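Uncharacterized protein (Bordetella bronchiseptica RB50, PDB 3BE3) is of unknown function, belongs to the DUF1653 family and may pair two-fold symmetrically through parallel strands. Local coordinates at the interface of chains A and B. Coordinates in Å, arbitrary orientation; residue numbers count along the deposited sequence, not the author numbering. Chains: chain A/B, Uncharacterized protein.

The interface of chains A and B. Residues chain A 27-30, 36, 38, 52; chain B 27, 29, 36, 38, 48, 50-52.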
loop_
_atom_site.group_PDB
_atom_site.type_symbol
_atom_site.label_atom_id
_atom_site.label_comp_id
_atom_site.label_asym_id
_atom_site.label_seq_id
_atom_site.Cartn_x
_atom_site.Cartn_y
_atom_site.Cartn_z
ATOM N N ALA A 27 -1.399 5.718 3.318
ATOM C CA ALA A 27 -0.267 5.917 2.412
ATOM C C ALA A 27 -0.620 6.945 1.349
ATOM O O ALA A 27 -1.793 7.244 1.119
ATOM C CB ALA A 27 0.121 4.590 1.743
ATOM N N ARG A 28 0.411 7.490 0.711
ATOM C CA ARG A 28 0.239 8.469 -0.348
ATOM C C ARG A 28 0.437 7.770 -1.693
ATOM O O ARG A 28 1.492 7.192 -1.953
ATOM C CB ARG A 28 1.265 9.598 -0.188
ATOM C CG ARG A 28 1.355 10.568 -1.368
ATOM C CD ARG A 28 2.495 11.584 -1.188
ATOM N NE ARG A 28 3.136 11.903 -2.466
ATOM C CZ ARG A 28 4.034 11.121 -3.062
ATOM N NH1 ARG A 28 4.406 9.981 -2.494
ATOM N NH2 ARG A 28 4.551 11.468 -4.234
ATOM N N ALA A 29 -0.596 7.788 -2.527
ATOM C CA ALA A 29 -0.509 7.187 -3.855
ATOM C C ALA A 29 0.309 8.190 -4.656
ATOM O O ALA A 29 -0.108 9.326 -4.857
ATOM C CB ALA A 29 -1.901 7.031 -4.454
ATOM N N ASP A 30 1.479 7.765 -5.110
ATOM C CA ASP A 30 2.381 8.637 -5.837
ATOM C C ASP A 30 1.859 9.266 -7.130
ATOM O O ASP A 30 2.102 10.447 -7.382
ATOM C CB ASP A 30 3.681 7.882 -6.111
ATOM C CG ASP A 30 4.827 8.807 -6.447
ATOM O OD1 ASP A 30 5.003 9.123 -7.645
ATOM O OD2 ASP A 30 5.542 9.228 -5.509
ATOM N N VAL A 36 -4.600 6.791 0.559
ATOM C CA VAL A 36 -5.177 5.459 0.430
ATOM C C VAL A 36 -4.951 4.669 1.709
ATOM O O VAL A 36 -4.113 5.031 2.533
ATOM C CB VAL A 36 -4.527 4.659 -0.728
ATOM C CG1 VAL A 36 -4.753 5.383 -2.057
ATOM C CG2 VAL A 36 -3.034 4.475 -0.464
ATOM N N VAL A 38 -3.853 1.028 3.208
ATOM C CA VAL A 38 -3.113 -0.161 2.827
ATOM C C VAL A 38 -3.661 -1.266 3.732
ATOM O O VAL A 38 -3.675 -1.137 4.953
ATOM C CB VAL A 38 -1.582 0.053 3.046
ATOM C CG1 VAL A 38 -0.811 -1.209 2.682
ATOM C CG2 VAL A 38 -1.096 1.220 2.189
ATOM N N THR A 52 -4.949 -1.715 -1.746
ATOM C CA THR A 52 -4.972 -0.319 -1.332
ATOM C C THR A 52 -6.314 0.199 -1.814
ATOM O O THR A 52 -6.919 -0.355 -2.737
ATOM C CB THR A 52 -3.847 0.546 -1.954
ATOM O OG1 THR A 52 -4.122 0.771 -3.343
ATOM C CG2 THR A 52 -2.502 -0.136 -1.791
ATOM N N ALA B 27 0.809 -4.897 -3.978
ATOM C CA ALA B 27 -0.593 -4.748 -3.637
ATOM C C ALA B 27 -1.404 -4.403 -4.877
ATOM O O ALA B 27 -0.878 -3.898 -5.865
ATOM C CB ALA B 27 -0.765 -3.664 -2.580
ATOM N N ALA B 29 -4.339 -2.119 -6.308
ATOM C CA ALA B 29 -5.126 -0.919 -6.036
ATOM C C ALA B 29 -6.563 -1.328 -6.359
ATOM O O ALA B 29 -6.858 -1.735 -7.485
ATOM C CB ALA B 29 -4.684 0.223 -6.939
ATOM N N VAL B 36 0.679 -2.319 -7.531
ATOM C CA VAL B 36 1.512 -1.262 -6.959
ATOM C C VAL B 36 2.489 -1.755 -5.883
ATOM O O VAL B 36 2.287 -2.811 -5.281
ATOM C CB VAL B 36 0.628 -0.161 -6.314
ATOM C CG1 VAL B 36 -0.353 0.397 -7.330
ATOM C CG2 VAL B 36 -0.130 -0.744 -5.119
ATOM N N VAL B 38 4.113 -1.106 -2.217
ATOM C CA VAL B 38 3.809 -0.439 -0.951
ATOM C C VAL B 38 5.165 -0.259 -0.277
ATOM O O VAL B 38 5.869 -1.240 -0.041
ATOM C CB VAL B 38 2.905 -1.318 -0.049
ATOM C CG1 VAL B 38 2.676 -0.632 1.299
ATOM C CG2 VAL B 38 1.575 -1.561 -0.746
ATOM N N LEU B 48 3.029 11.776 5.152
ATOM C CA LEU B 48 2.695 10.366 5.275
ATOM C C LEU B 48 3.971 9.570 5.002
ATOM O O LEU B 48 4.599 9.745 3.963
ATOM C CB LEU B 48 1.613 9.998 4.252
ATOM C CG LEU B 48 0.202 10.510 4.567
ATOM C CD1 LEU B 48 -0.673 10.415 3.333
ATOM C CD2 LEU B 48 -0.390 9.708 5.710
HETATM N N MSE B 50 4.254 6.274 4.502
HETATM C CA MSE B 50 4.037 5.227 3.504
HETATM C C MSE B 50 3.556 5.794 2.179
HETATM O O MSE B 50 2.851 6.811 2.136
HETATM C CB MSE B 50 3.033 4.172 3.993
HETATM C CG MSE B 50 3.615 3.158 4.953
HETATM SE SE MSE B 50 2.614 1.488 4.969
HETATM C CE MSE B 50 1.079 2.113 5.972
ATOM N N SER B 51 3.935 5.115 1.100
ATOM C CA SER B 51 3.553 5.531 -0.242
ATOM C C SER B 51 3.266 4.304 -1.092
ATOM O O SER B 51 3.623 3.191 -0.715
ATOM C CB SER B 51 4.698 6.322 -0.892
ATOM O OG SER B 51 5.064 7.452 -0.123
ATOM N N THR B 52 2.611 4.504 -2.235
ATOM C CA THR B 52 2.346 3.401 -3.153
ATOM C C THR B 52 2.711 3.906 -4.545
ATOM O O THR B 52 2.517 5.083 -4.865
ATOM C CB THR B 52 0.862 2.948 -3.163
ATOM O OG1 THR B 52 0.060 3.942 -3.816
ATOM C CG2 THR B 52 0.357 2.718 -1.747
HETATM O O HOH W 1 -2.372 2.677 -4.240
#
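Strand 20-29 of chain A runs parallel to strand 50-54 of chain B, and A:Arg28 N gives a hydrogen bond to B:Met50 O (2.9 Å), A:Arg28 O accepts one from B:Thr52 N, and A:Asp30 N donates to B:Thr52 O. The last of these lies nearly along the C=O axis, with 165° at the oxygen, whereas the donors to the other two carbonyls stand above the carbonyl planes.

B:Thr52 buries more of its own surface against the partner (75 Å²) than any other residue given. Its chi1 of 72° puts OG1 in the crowded position between backbone N and carbonyl carbon, where it lies against CA of A:Ala29 at 3.3 Å. The methyl CG2, anti to the carbonyl carbon, meets A:Thr52 CG2 tip to tip at 4.0 Å and also touches A:Ala27 CB and A:Val36 CG2. A:Thr52 adopts the same rotamer, and one water joins the two hydroxyls, 2.7 Å from A:Thr52 OG1 and 2.8 Å from B:Thr52 OG1. The valines A:Val38 and B:Val38 likewise approach tip to tip, each through a CG1 held anti to its backbone N, 3.8 Å apart.

On the flank, A:Arg28 bends at chi3 (144°), and its NH2 hydrogen-bonds and salt-bridges A:Asp30 OD2 (2.8 Å) from above the carboxylate plane. B:Ser51 OG lies at the guanidinium edge, in plane, while B:Leu48 CD1 packs against the carbonyl group of A:Ala27. CB of B:Met50, modelled as selenomethionine, lies 3.7 Å from A:Ala27 CB.

The two-fold repeats the strand pairing with chains exchanged; Thr52 methyls of strands 50-54 and Val38 of strands 34-41 (A) and 35-41 (B) form an apolar patch beside the water-bridged hydroxyls, consistent with a dimer.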